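PDB 6TZ0: RNA-dependent RNA Polymerase from Bombyx mori cytoplasmic polyhedrosis virus, which synthesises RNA on an RNA template, transcribing plus strands conservatively from the double-stranded genome and making complementary minus strands during replication. Local coordinates for residues K79-S84 with K124-L129; R377-K382 with E612-Q617; W742-T747 with M757-A762; L767-R772 with S862-R867. All coordinates share one frame; numbering follows the deposited sequence.

How the interactions relate
Interactions 3 and 4 form a pair, whereas interactions 1 and 2 stand apart. The centres of 3 and 4 lie 17 Å from each other, and the two touch where N761 OD1 of 757-762 comes 3.5 Å from R867 NH1 of 862-867, a packing contact. Helix 754-766 supplies one side of interaction 3 and runs into the loop that supplies one side of interaction 4. Interaction 1, in the N-terminal region, comes within about 15 Å of interaction 3 (nearest atoms). Interaction 2 belongs to the central polymerase region, its centre 46 Å from those of 1 and 3. All four lie away from the magnesium-binding aspartates D547, D680 and D681.

Interaction 1: residues K79-S84 with K124-L129; sequences KEYDPS and KLHAAL
Y81 reaches from the 79-84 loop to two side chains of helix 121-134, H126 and L129, and these three residues account for nearly all the surface buried here. The phenol meets them with its outer end. Its CE2 lies 3.6 Å from CE1 of H126, and its hydroxyl oxygen OH lies 3.3 Å from CD1 of L129, one methyl of the branched tip. CE1 of H126 also approaches the hydroxyl, with 3.8 Å between it and Y81 OH.

The tyrosine and histidine planes are inclined at 73° with centroids 5.7 Å apart. Y81 CE2 sits at the edge of the imidazole, near its plane, but H126 CE1 approaches the phenol obliquely, so the pair is neither a stack nor a T-shaped contact. No hydrogen bond joins the segments; the contact is van der Waals packing, apolar between Y81 and L129. Y81 is directed at the helix by its first torsion, which puts CG anti to the backbone N (chi1 172°). The side chain of L129 crosses that of Y81 at about a right angle, with its CD1 4.2 Å from Y81 CZ.

F107 meets the Y81 ring edge-to-face, and Y116 meets the H126 ring, so the pair belongs to a larger aromatic cluster. S111 OG is hydrogen-bonded to Y81 N. H126 and L129 are three residues apart, hence on the same side of the helix. This is packing of an irregular loop, through one aromatic side chain, onto an i/i+3 helix surface in the N-terminal region of the polymerase.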
loop_
_atom_site.group_PDB
_atom_site.type_symbol
_atom_site.label_atom_id
_atom_site.label_comp_id
_atom_site.label_asym_id
_atom_site.label_seq_id
_atom_site.Cartn_x
_atom_site.Cartn_y
_atom_site.Cartn_z
ATOM N N LYS A 79 38.752 -5.841 8.594
ATOM C CA LYS A 79 38.833 -6.672 9.779
ATOM C C LYS A 79 38.291 -8.067 9.480
ATOM O O LYS A 79 37.664 -8.318 8.449
ATOM C CB LYS A 79 38.042 -6.070 10.934
ATOM C CG LYS A 79 36.546 -6.175 10.736
ATOM C CD LYS A 79 35.782 -5.696 11.942
ATOM C CE LYS A 79 34.299 -5.932 11.748
ATOM N NZ LYS A 79 33.501 -5.503 12.923
ATOM N N GLU A 80 38.530 -8.981 10.406
ATOM C CA GLU A 80 37.952 -10.301 10.257
ATOM C C GLU A 80 36.527 -10.285 10.794
ATOM O O GLU A 80 36.136 -9.390 11.547
ATOM C CB GLU A 80 38.807 -11.338 10.979
ATOM C CG GLU A 80 40.248 -11.334 10.501
ATOM C CD GLU A 80 40.400 -11.764 9.056
ATOM O OE1 GLU A 80 39.692 -12.694 8.635
ATOM O OE2 GLU A 80 41.214 -11.154 8.334
ATOM N N TYR A 81 35.742 -11.276 10.377
ATOM C CA TYR A 81 34.335 -11.335 10.755
ATOM C C TYR A 81 34.171 -11.573 12.250
ATOM O O TYR A 81 34.746 -12.509 12.812
ATOM C CB TYR A 81 33.619 -12.428 9.967
ATOM C CG TYR A 81 32.212 -12.672 10.444
ATOM C CD1 TYR A 81 31.191 -11.777 10.160
ATOM C CD2 TYR A 81 31.908 -13.804 11.193
ATOM C CE1 TYR A 81 29.910 -12.003 10.612
ATOM C CE2 TYR A 81 30.645 -14.029 11.649
ATOM C CZ TYR A 81 29.650 -13.134 11.356
ATOM O OH TYR A 81 28.388 -13.385 11.823
ATOM N N ASP A 82 33.374 -10.721 12.888
ATOM C CA ASP A 82 33.105 -10.804 14.312
ATOM C C ASP A 82 31.673 -11.273 14.499
ATOM O O ASP A 82 30.743 -10.559 14.098
ATOM C CB ASP A 82 33.320 -9.442 14.969
ATOM C CG ASP A 82 33.376 -9.511 16.484
ATOM O OD1 ASP A 82 33.238 -10.607 17.061
ATOM O OD2 ASP A 82 33.565 -8.450 17.110
ATOM N N PRO A 83 31.440 -12.447 15.093
ATOM C CA PRO A 83 30.063 -12.942 15.237
ATOM C C PRO A 83 29.229 -12.188 16.262
ATOM O O PRO A 83 28.017 -12.420 16.326
ATOM C CB PRO A 83 30.259 -14.401 15.655
ATOM C CG PRO A 83 31.587 -14.420 16.313
ATOM C CD PRO A 83 32.429 -13.422 15.583
ATOM N N SER A 84 29.820 -11.302 17.057
ATOM C CA SER A 84 29.057 -10.480 17.983
ATOM C C SER A 84 28.552 -9.195 17.345
ATOM O O SER A 84 27.956 -8.371 18.042
ATOM C CB SER A 84 29.892 -10.144 19.220
ATOM O OG SER A 84 30.957 -9.275 18.894
ATOM N N LYS A 124 21.748 -21.728 9.867
ATOM C CA LYS A 124 20.768 -20.849 9.234
ATOM C C LYS A 124 21.226 -19.399 9.273
ATOM O O LYS A 124 21.079 -18.667 8.287
ATOM C CB LYS A 124 19.420 -20.972 9.939
ATOM C CG LYS A 124 18.830 -22.353 9.989
ATOM C CD LYS A 124 18.331 -22.814 8.655
ATOM C CE LYS A 124 17.767 -24.210 8.791
ATOM N NZ LYS A 124 16.581 -24.210 9.687
ATOM N N LEU A 125 21.820 -18.988 10.395
ATOM C CA LEU A 125 22.291 -17.617 10.555
ATOM C C LEU A 125 23.429 -17.295 9.593
ATOM O O LEU A 125 23.419 -16.243 8.946
ATOM C CB LEU A 125 22.714 -17.401 12.006
ATOM C CG LEU A 125 23.093 -16.028 12.551
ATOM C CD1 LEU A 125 22.630 -15.959 13.964
ATOM C CD2 LEU A 125 24.586 -15.843 12.541
ATOM N N HIS A 126 24.404 -18.195 9.461
ATOM C CA HIS A 126 25.507 -17.924 8.547
ATOM C C HIS A 126 25.122 -18.105 7.085
ATOM O O HIS A 126 25.692 -17.426 6.223
ATOM C CB HIS A 126 26.709 -18.782 8.923
ATOM C CG HIS A 126 27.419 -18.303 10.149
ATOM N ND1 HIS A 126 28.373 -17.311 10.114
ATOM C CD2 HIS A 126 27.266 -18.629 11.454
ATOM C CE1 HIS A 126 28.812 -17.080 11.338
ATOM N NE2 HIS A 126 28.153 -17.866 12.171
ATOM N N ALA A 127 24.140 -18.958 6.780
ATOM C CA ALA A 127 23.614 -18.999 5.417
ATOM C C ALA A 127 22.887 -17.708 5.069
ATOM O O ALA A 127 23.000 -17.204 3.943
ATOM C CB ALA A 127 22.683 -20.195 5.246
ATOM N N ALA A 128 22.174 -17.129 6.036
ATOM C CA ALA A 128 21.508 -15.858 5.793
ATOM C C ALA A 128 22.496 -14.706 5.690
ATOM O O ALA A 128 22.269 -13.772 4.918
ATOM C CB ALA A 128 20.490 -15.582 6.890
ATOM N N LEU A 129 23.599 -14.748 6.439
ATOM C CA LEU A 129 24.599 -13.694 6.294
ATOM C C LEU A 129 25.369 -13.825 4.986
ATOM O O LEU A 129 25.780 -12.809 4.407
ATOM C CB LEU A 129 25.542 -13.700 7.491
ATOM C CG LEU A 129 24.828 -13.264 8.770
ATOM C CD1 LEU A 129 25.716 -13.428 9.963
ATOM C CD2 LEU A 129 24.352 -11.833 8.664
#

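Interaction 2: residues R377-K382 with E612-Q617; sequences RHESLK and EAANSQ
The carboxylate of E379 presents one flat face to the methyl of A614. CB of A614 lies 3.6 Å from E379 CD, almost directly above that carbon, and is 3.7 Å from E379 OE1 and 4.1 Å from E379 OE2. These similar distances show that the methyl rests over the group as a whole and not at an edge. The side-chain amide of N615 lies on the same side of the carboxylate plane, but its nearest atom, OD1, is 4.3 Å from E379 OE2. Both are acceptors, and no hydrogen bond joins the segments.

The aliphatic part of E379 follows the same methyl: its CB and CG run alongside, 3.9 Å and 3.8 Å from A614 CB, and the extended chain (chi2 171°) carries the carboxylate on over it.

R377 is turned to another subunit, forming a salt bridge with E549 of the Viral structural protein 4 chain, while N615 packs on T543 of that same chain. On the fold side, L381 and K382 both face M373 in a classic beta bulge between antiparallel strands 370-375 and 380-384. The contact thus sets the approach to a bulged edge strand against the C-terminal end of helix 604-614 in the central polymerase region.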
loop_
_atom_site.group_PDB
_atom_site.type_symbol
_atom_site.label_atom_id
_atom_site.label_comp_id
_atom_site.label_asym_id
_atom_site.label_seq_id
_atom_site.Cartn_x
_atom_site.Cartn_y
_atom_site.Cartn_z
ATOM N N ARG A 377 -22.683 -8.506 23.023
ATOM C CA ARG A 377 -21.323 -8.893 23.378
ATOM C C ARG A 377 -20.562 -7.770 24.069
ATOM O O ARG A 377 -19.341 -7.880 24.212
ATOM C CB ARG A 377 -20.544 -9.318 22.131
ATOM C CG ARG A 377 -21.138 -10.460 21.320
ATOM C CD ARG A 377 -20.993 -11.826 21.965
ATOM N NE ARG A 377 -19.599 -12.239 22.080
ATOM C CZ ARG A 377 -19.191 -13.303 22.761
ATOM N NH1 ARG A 377 -20.074 -14.083 23.362
ATOM N NH2 ARG A 377 -17.904 -13.601 22.827
ATOM N N HIS A 378 -21.263 -6.696 24.448
ATOM C CA HIS A 378 -20.720 -5.475 25.050
ATOM C C HIS A 378 -19.725 -4.768 24.136
ATOM O O HIS A 378 -18.844 -4.048 24.596
ATOM C CB HIS A 378 -20.117 -5.734 26.428
ATOM C CG HIS A 378 -21.113 -6.232 27.425
ATOM N ND1 HIS A 378 -21.342 -7.573 27.636
ATOM C CD2 HIS A 378 -21.963 -5.572 28.243
ATOM C CE1 HIS A 378 -22.275 -7.717 28.558
ATOM N NE2 HIS A 378 -22.670 -6.518 28.940
ATOM N N GLU A 379 -19.896 -4.927 22.832
ATOM C CA GLU A 379 -19.087 -4.246 21.838
ATOM C C GLU A 379 -19.762 -2.942 21.427
ATOM O O GLU A 379 -20.987 -2.849 21.367
ATOM C CB GLU A 379 -18.890 -5.155 20.629
ATOM C CG GLU A 379 -18.156 -6.435 20.971
ATOM C CD GLU A 379 -18.147 -7.426 19.831
ATOM O OE1 GLU A 379 -18.820 -7.179 18.811
ATOM O OE2 GLU A 379 -17.468 -8.465 19.956
ATOM N N SER A 380 -18.950 -1.930 21.141
ATOM C CA SER A 380 -19.456 -0.573 20.996
ATOM C C SER A 380 -20.119 -0.356 19.644
ATOM O O SER A 380 -19.574 -0.727 18.602
ATOM C CB SER A 380 -18.323 0.430 21.183
ATOM O OG SER A 380 -18.780 1.754 21.005
ATOM N N LEU A 381 -21.297 0.261 19.674
ATOM C CA LEU A 381 -22.010 0.723 18.494
ATOM C C LEU A 381 -22.088 2.237 18.395
ATOM O O LEU A 381 -22.257 2.761 17.296
ATOM C CB LEU A 381 -23.428 0.147 18.478
ATOM C CG LEU A 381 -23.597 -1.327 18.135
ATOM C CD1 LEU A 381 -24.968 -1.785 18.452
ATOM C CD2 LEU A 381 -23.388 -1.504 16.670
ATOM N N LYS A 382 -21.945 2.945 19.510
ATOM C CA LYS A 382 -22.046 4.393 19.542
ATOM C C LYS A 382 -21.252 4.896 20.734
ATOM O O LYS A 382 -21.360 4.346 21.829
ATOM C CB LYS A 382 -23.501 4.835 19.647
ATOM C CG LYS A 382 -23.735 6.304 19.473
ATOM C CD LYS A 382 -25.202 6.601 19.632
ATOM C CE LYS A 382 -25.998 6.006 18.489
ATOM N NZ LYS A 382 -25.690 6.679 17.200
ATOM N N GLU A 612 -15.717 -4.792 12.724
ATOM C CA GLU A 612 -14.312 -4.528 12.453
ATOM C C GLU A 612 -13.650 -3.814 13.622
ATOM O O GLU A 612 -12.534 -4.169 14.013
ATOM C CB GLU A 612 -14.168 -3.724 11.163
ATOM C CG GLU A 612 -12.742 -3.588 10.664
ATOM C CD GLU A 612 -12.041 -2.364 11.211
ATOM O OE1 GLU A 612 -12.723 -1.349 11.448
ATOM O OE2 GLU A 612 -10.821 -2.431 11.445
ATOM N N ALA A 613 -14.312 -2.804 14.188
ATOM C CA ALA A 613 -13.723 -2.038 15.278
ATOM C C ALA A 613 -13.596 -2.843 16.561
ATOM O O ALA A 613 -12.730 -2.534 17.383
ATOM C CB ALA A 613 -14.547 -0.782 15.540
ATOM N N ALA A 614 -14.418 -3.870 16.751
ATOM C CA ALA A 614 -14.349 -4.658 17.969
ATOM C C ALA A 614 -13.391 -5.836 17.882
ATOM O O ALA A 614 -13.075 -6.429 18.916
ATOM C CB ALA A 614 -15.739 -5.177 18.334
ATOM N N ASN A 615 -12.932 -6.201 16.687
ATOM C CA ASN A 615 -12.059 -7.356 16.488
ATOM C C ASN A 615 -10.822 -6.876 15.745
ATOM O O ASN A 615 -10.732 -7.007 14.524
ATOM C CB ASN A 615 -12.783 -8.436 15.705
ATOM C CG ASN A 615 -13.986 -8.970 16.430
ATOM O OD1 ASN A 615 -13.950 -9.193 17.632
ATOM N ND2 ASN A 615 -15.075 -9.155 15.705
ATOM N N SER A 616 -9.852 -6.351 16.480
ATOM C CA SER A 616 -8.709 -5.676 15.881
ATOM C C SER A 616 -7.431 -6.421 16.226
ATOM O O SER A 616 -7.110 -6.597 17.406
ATOM C CB SER A 616 -8.626 -4.229 16.355
ATOM O OG SER A 616 -8.370 -4.185 17.740
ATOM N N GLN A 617 -6.706 -6.852 15.202
ATOM C CA GLN A 617 -5.423 -7.517 15.381
ATOM C C GLN A 617 -4.493 -7.034 14.282
ATOM O O GLN A 617 -4.752 -7.270 13.101
ATOM C CB GLN A 617 -5.569 -9.036 15.326
ATOM C CG GLN A 617 -4.318 -9.755 15.733
ATOM C CD GLN A 617 -4.067 -9.647 17.212
ATOM O OE1 GLN A 617 -4.963 -9.865 18.016
ATOM N NE2 GLN A 617 -2.850 -9.288 17.581
#

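Interaction 3: residues W742-T747 with M757-A762; sequences WTREDT and MMELNA
Two arginines converge on one carboxylate oxygen: E759 OE2 forms a salt bridge with R744 NH1 across this contact and a second with R141 NH1. The R744 NH1 to E759 OE2 distance is 2.8 Å. The other oxygen, E759 OE1, is farther away, 3.4 Å from R744 NH1, so the approach is one-sided and not the two-pronged pairing of a guanidinium with a carboxylate. The planes agree with this, since they stand 81° apart. OE2 lies at the guanidinium edge, near its plane, while the carboxylate is turned nearly upright to it.

R744 has further partners within its own segment. NE donates to the backbone O of D746 at 3.2 Å, almost in the guanidinium plane, and NH2 makes a longer salt bridge, 3.5 Å, to D746 OD1. These bonds use other nitrogens than the one facing E759 and probably limit rotation of the group. A bend at chi3 (67°) swings the guanidinium out of line with the aliphatic chain, whereas E759 stays extended and reaches straight out from its helix. The two positive groups probably stabilise E759 in its charged form.

The network ties the loop between strand 732-733 and helix 754-766 back onto the latter. W742, at the start of the segment, packs among helices 145-160, 206-218 and 774-786, and L760 of helix 754-766 also touches helix 774-786 through C784.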
loop_
_atom_site.group_PDB
_atom_site.type_symbol
_atom_site.label_atom_id
_atom_site.label_comp_id
_atom_site.label_asym_id
_atom_site.label_seq_id
_atom_site.Cartn_x
_atom_site.Cartn_y
_atom_site.Cartn_z
ATOM N N TRP A 742 20.862 3.750 -11.838
ATOM C CA TRP A 742 21.754 2.602 -11.856
ATOM C C TRP A 742 21.310 1.432 -10.989
ATOM O O TRP A 742 21.742 0.305 -11.258
ATOM C CB TRP A 742 23.167 3.032 -11.429
ATOM C CG TRP A 742 23.668 4.208 -12.225
ATOM C CD1 TRP A 742 23.815 5.492 -11.777
ATOM C CD2 TRP A 742 23.984 4.230 -13.616
ATOM N NE1 TRP A 742 24.253 6.300 -12.798
ATOM C CE2 TRP A 742 24.363 5.547 -13.938
ATOM C CE3 TRP A 742 24.009 3.258 -14.613
ATOM C CZ2 TRP A 742 24.751 5.912 -15.217
ATOM C CZ3 TRP A 742 24.396 3.622 -15.882
ATOM C CH2 TRP A 742 24.766 4.937 -16.173
ATOM N N THR A 743 20.479 1.641 -9.973
ATOM C CA THR A 743 20.044 0.568 -9.090
ATOM C C THR A 743 18.541 0.351 -9.220
ATOM O O THR A 743 17.828 1.154 -9.820
ATOM C CB THR A 743 20.419 0.867 -7.634
ATOM O OG1 THR A 743 19.733 2.042 -7.198
ATOM C CG2 THR A 743 21.907 1.103 -7.503
ATOM N N ARG A 744 18.062 -0.758 -8.651
ATOM C CA ARG A 744 16.645 -1.105 -8.682
ATOM C C ARG A 744 16.171 -1.569 -7.315
ATOM O O ARG A 744 16.949 -1.729 -6.374
ATOM C CB ARG A 744 16.330 -2.213 -9.686
ATOM C CG ARG A 744 16.453 -1.812 -11.107
ATOM C CD ARG A 744 16.095 -2.957 -12.018
ATOM N NE ARG A 744 14.683 -3.298 -11.920
ATOM C CZ ARG A 744 13.731 -2.716 -12.638
ATOM N NH1 ARG A 744 14.044 -1.766 -13.505
ATOM N NH2 ARG A 744 12.466 -3.082 -12.491
ATOM N N GLU A 745 14.855 -1.784 -7.225
ATOM C CA GLU A 745 14.278 -2.426 -6.052
ATOM C C GLU A 745 14.403 -3.938 -6.143
ATOM O O GLU A 745 14.748 -4.601 -5.160
ATOM C CB GLU A 745 12.816 -2.011 -5.891
ATOM C CG GLU A 745 12.121 -2.650 -4.702
ATOM C CD GLU A 745 10.700 -2.167 -4.512
ATOM O OE1 GLU A 745 10.235 -1.340 -5.326
ATOM O OE2 GLU A 745 10.049 -2.613 -3.544
ATOM N N ASP A 746 14.140 -4.496 -7.316
ATOM C CA ASP A 746 14.225 -5.927 -7.537
ATOM C C ASP A 746 15.181 -6.237 -8.681
ATOM O O ASP A 746 15.330 -5.453 -9.622
ATOM C CB ASP A 746 12.841 -6.522 -7.826
ATOM C CG ASP A 746 12.106 -5.795 -8.939
ATOM O OD1 ASP A 746 12.568 -4.723 -9.381
ATOM O OD2 ASP A 746 11.059 -6.306 -9.384
ATOM N N THR A 747 15.838 -7.387 -8.583
ATOM C CA THR A 747 16.641 -7.888 -9.688
ATOM C C THR A 747 15.703 -8.458 -10.739
ATOM O O THR A 747 14.860 -9.305 -10.430
ATOM C CB THR A 747 17.628 -8.949 -9.215
ATOM O OG1 THR A 747 18.521 -8.379 -8.250
ATOM C CG2 THR A 747 18.433 -9.469 -10.389
ATOM N N MET A 757 14.873 1.219 -22.845
ATOM C CA MET A 757 15.045 2.596 -23.285
ATOM C C MET A 757 13.890 3.478 -22.847
ATOM O O MET A 757 14.101 4.660 -22.569
ATOM C CB MET A 757 15.208 2.663 -24.798
ATOM C CG MET A 757 16.556 2.215 -25.274
ATOM S SD MET A 757 17.849 3.213 -24.523
ATOM C CE MET A 757 17.566 4.786 -25.320
ATOM N N MET A 758 12.677 2.925 -22.760
ATOM C CA MET A 758 11.554 3.715 -22.270
ATOM C C MET A 758 11.719 4.044 -20.791
ATOM O O MET A 758 11.423 5.167 -20.362
ATOM C CB MET A 758 10.240 2.977 -22.517
ATOM C CG MET A 758 9.007 3.823 -22.237
ATOM S SD MET A 758 7.431 3.002 -22.528
ATOM C CE MET A 758 7.310 1.968 -21.074
ATOM N N GLU A 759 12.233 3.093 -20.010
ATOM C CA GLU A 759 12.516 3.340 -18.599
ATOM C C GLU A 759 13.635 4.358 -18.423
ATOM O O GLU A 759 13.553 5.239 -17.554
ATOM C CB GLU A 759 12.876 2.024 -17.914
ATOM C CG GLU A 759 13.171 2.138 -16.438
ATOM C CD GLU A 759 13.487 0.798 -15.807
ATOM O OE1 GLU A 759 13.487 -0.220 -16.531
ATOM O OE2 GLU A 759 13.738 0.760 -14.585
ATOM N N LEU A 760 14.679 4.262 -19.250
ATOM C CA LEU A 760 15.778 5.218 -19.178
ATOM C C LEU A 760 15.318 6.618 -19.565
ATOM O O LEU A 760 15.695 7.595 -18.912
ATOM C CB LEU A 760 16.938 4.739 -20.057
ATOM C CG LEU A 760 18.338 5.371 -20.031
ATOM C CD1 LEU A 760 18.483 6.553 -20.972
ATOM C CD2 LEU A 760 18.701 5.795 -18.618
ATOM N N ASN A 761 14.473 6.731 -20.593
ATOM C CA ASN A 761 13.954 8.032 -21.000
ATOM C C ASN A 761 13.029 8.623 -19.947
ATOM O O ASN A 761 13.040 9.837 -19.726
ATOM C CB ASN A 761 13.226 7.920 -22.337
ATOM C CG ASN A 761 14.173 7.761 -23.499
ATOM O OD1 ASN A 761 15.220 8.400 -23.547
ATOM N ND2 ASN A 761 13.803 6.925 -24.453
ATOM N N ALA A 762 12.243 7.784 -19.268
ATOM C CA ALA A 762 11.385 8.292 -18.202
ATOM C C ALA A 762 12.202 8.785 -17.012
ATOM O O ALA A 762 11.875 9.817 -16.419
ATOM C CB ALA A 762 10.395 7.217 -17.762
#

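Interaction 4: residues L767-R772 with S862-R867; sequences LLFRVR and SMFTAR
A type I beta turn, S862 to T865, brings M863 and F864 against L768 and F769 in the loop that joins helices 754-766 and 774-786. Both methyls of L768 touch M863, and CD2 also reaches F864. CD1 lies 3.4 Å from the backbone O of M863, a van der Waals approach, while CD2 is 4.1 Å from M863 CB and 3.6 Å from F864 CE1. CD2 approaches the F864 ring obliquely.

The two phenylalanines meet rim to rim. F769 CE1 is 3.4 Å from F864 CE1, each atom at the edge of the other ring and near its plane. The planes are perpendicular (90°) with centroids 6.0 Å apart, yet neither ring covers a face of the other, so this is not a T-shaped stack. In fold terms, the buried contact joins the helix-helix connection at 767-772 to the C-terminal region: F864 also packs on L1187 of helix 1174-1188, and F769 on F1150.

F864 has CG anti to its carbonyl carbon (chi1 -56°), which carries the ring to F769. M863 folds at chi2 and chi3 and packs on P774, L777 and K778 of helix 774-786. Its carbonyl oxygen, beside the L768 methyl, accepts a hydrogen bond from Q1147 NE2.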
loop_
_atom_site.group_PDB
_atom_site.type_symbol
_atom_site.label_atom_id
_atom_site.label_comp_id
_atom_site.label_asym_id
_atom_site.label_seq_id
_atom_site.Cartn_x
_atom_site.Cartn_y
_atom_site.Cartn_z
ATOM N N LEU A 767 14.652 13.522 -14.131
ATOM C CA LEU A 767 15.801 14.295 -13.673
ATOM C C LEU A 767 15.997 15.605 -14.416
ATOM O O LEU A 767 17.136 16.049 -14.543
ATOM C CB LEU A 767 17.088 13.483 -13.814
ATOM C CG LEU A 767 17.491 12.365 -12.869
ATOM C CD1 LEU A 767 18.684 11.667 -13.465
ATOM C CD2 LEU A 767 17.856 12.969 -11.537
ATOM N N LEU A 768 14.944 16.231 -14.933
ATOM C CA LEU A 768 15.169 17.238 -15.964
ATOM C C LEU A 768 15.190 18.649 -15.382
ATOM O O LEU A 768 16.058 19.454 -15.733
ATOM C CB LEU A 768 14.115 17.105 -17.057
ATOM C CG LEU A 768 14.543 17.546 -18.458
ATOM C CD1 LEU A 768 13.730 16.769 -19.453
ATOM C CD2 LEU A 768 14.383 19.013 -18.721
ATOM N N PHE A 769 14.223 18.992 -14.526
ATOM C CA PHE A 769 14.256 20.308 -13.895
ATOM C C PHE A 769 14.932 20.301 -12.536
ATOM O O PHE A 769 15.167 21.371 -11.975
ATOM C CB PHE A 769 12.866 20.942 -13.723
ATOM C CG PHE A 769 12.300 21.566 -14.970
ATOM C CD1 PHE A 769 12.715 21.184 -16.229
ATOM C CD2 PHE A 769 11.501 22.688 -14.859
ATOM C CE1 PHE A 769 12.221 21.792 -17.345
ATOM C CE2 PHE A 769 11.009 23.316 -15.979
ATOM C CZ PHE A 769 11.377 22.867 -17.228
ATOM N N ARG A 770 15.238 19.136 -11.983
ATOM C CA ARG A 770 15.927 19.059 -10.704
ATOM C C ARG A 770 17.438 18.970 -10.869
ATOM O O ARG A 770 18.150 18.664 -9.911
ATOM C CB ARG A 770 15.378 17.886 -9.897
ATOM C CG ARG A 770 15.471 16.553 -10.574
ATOM C CD ARG A 770 14.765 15.507 -9.746
ATOM N NE ARG A 770 13.318 15.678 -9.711
ATOM C CZ ARG A 770 12.506 14.952 -8.950
ATOM N NH1 ARG A 770 13.000 14.012 -8.162
ATOM N NH2 ARG A 770 11.200 15.156 -8.978
ATOM N N VAL A 771 17.935 19.269 -12.062
ATOM C CA VAL A 771 19.332 19.096 -12.421
ATOM C C VAL A 771 19.881 20.464 -12.813
ATOM O O VAL A 771 19.133 21.403 -13.082
ATOM C CB VAL A 771 19.477 18.070 -13.567
ATOM C CG1 VAL A 771 19.170 18.682 -14.922
ATOM C CG2 VAL A 771 20.776 17.374 -13.548
ATOM N N ARG A 772 21.203 20.575 -12.844
ATOM C CA ARG A 772 21.848 21.856 -13.090
ATOM C C ARG A 772 22.489 21.952 -14.471
ATOM O O ARG A 772 22.568 23.047 -15.032
ATOM C CB ARG A 772 22.886 22.111 -11.993
ATOM C CG ARG A 772 23.450 23.494 -11.950
ATOM C CD ARG A 772 24.308 23.683 -10.728
ATOM N NE ARG A 772 24.973 24.975 -10.758
ATOM C CZ ARG A 772 25.813 25.400 -9.828
ATOM N NH1 ARG A 772 26.096 24.631 -8.789
ATOM N NH2 ARG A 772 26.378 26.589 -9.941
ATOM N N SER A 862 17.422 18.951 -28.070
ATOM C CA SER A 862 17.505 19.381 -26.691
ATOM C C SER A 862 16.754 18.408 -25.791
ATOM O O SER A 862 16.218 17.392 -26.231
ATOM C CB SER A 862 16.965 20.803 -26.558
ATOM O OG SER A 862 17.075 21.273 -25.231
ATOM N N MET A 863 16.688 18.736 -24.510
ATOM C CA MET A 863 16.028 17.877 -23.543
ATOM C C MET A 863 14.515 18.012 -23.566
ATOM O O MET A 863 13.838 17.343 -22.780
ATOM C CB MET A 863 16.554 18.184 -22.144
ATOM C CG MET A 863 18.044 17.992 -22.042
ATOM S SD MET A 863 18.512 16.338 -22.550
ATOM C CE MET A 863 17.800 15.404 -21.221
ATOM N N PHE A 864 13.972 18.852 -24.443
ATOM C CA PHE A 864 12.539 19.068 -24.543
ATOM C C PHE A 864 11.984 18.593 -25.874
ATOM O O PHE A 864 10.908 19.034 -26.281
ATOM C CB PHE A 864 12.212 20.543 -24.355
ATOM C CG PHE A 864 12.716 21.108 -23.081
ATOM C CD1 PHE A 864 12.097 20.815 -21.888
ATOM C CD2 PHE A 864 13.806 21.948 -23.076
ATOM C CE1 PHE A 864 12.557 21.350 -20.725
ATOM C CE2 PHE A 864 14.271 22.494 -21.910
ATOM C CZ PHE A 864 13.648 22.188 -20.728
ATOM N N THR A 865 12.693 17.714 -26.569
ATOM C CA THR A 865 12.215 17.268 -27.864
ATOM C C THR A 865 11.181 16.160 -27.705
ATOM O O THR A 865 11.219 15.365 -26.761
ATOM C CB THR A 865 13.380 16.813 -28.746
ATOM O OG1 THR A 865 12.889 16.405 -30.027
ATOM C CG2 THR A 865 14.147 15.678 -28.116
ATOM N N ALA A 866 10.226 16.144 -28.627
ATOM C CA ALA A 866 9.118 15.213 -28.557
ATOM C C ALA A 866 9.560 13.829 -29.006
ATOM O O ALA A 866 10.500 13.662 -29.782
ATOM C CB ALA A 866 7.956 15.700 -29.414
ATOM N N ARG A 867 8.859 12.825 -28.503
ATOM C CA ARG A 867 9.108 11.445 -28.872
ATOM C C ARG A 867 7.893 10.919 -29.614
ATOM O O ARG A 867 6.979 11.669 -29.956
ATOM C CB ARG A 867 9.425 10.594 -27.644
ATOM C CG ARG A 867 10.746 10.968 -27.016
ATOM C CD ARG A 867 11.073 10.110 -25.822
ATOM N NE ARG A 867 12.374 10.460 -25.268
ATOM C CZ ARG A 867 12.554 11.331 -24.285
ATOM N NH1 ARG A 867 13.775 11.594 -23.843
ATOM N NH2 ARG A 867 11.512 11.926 -23.732
#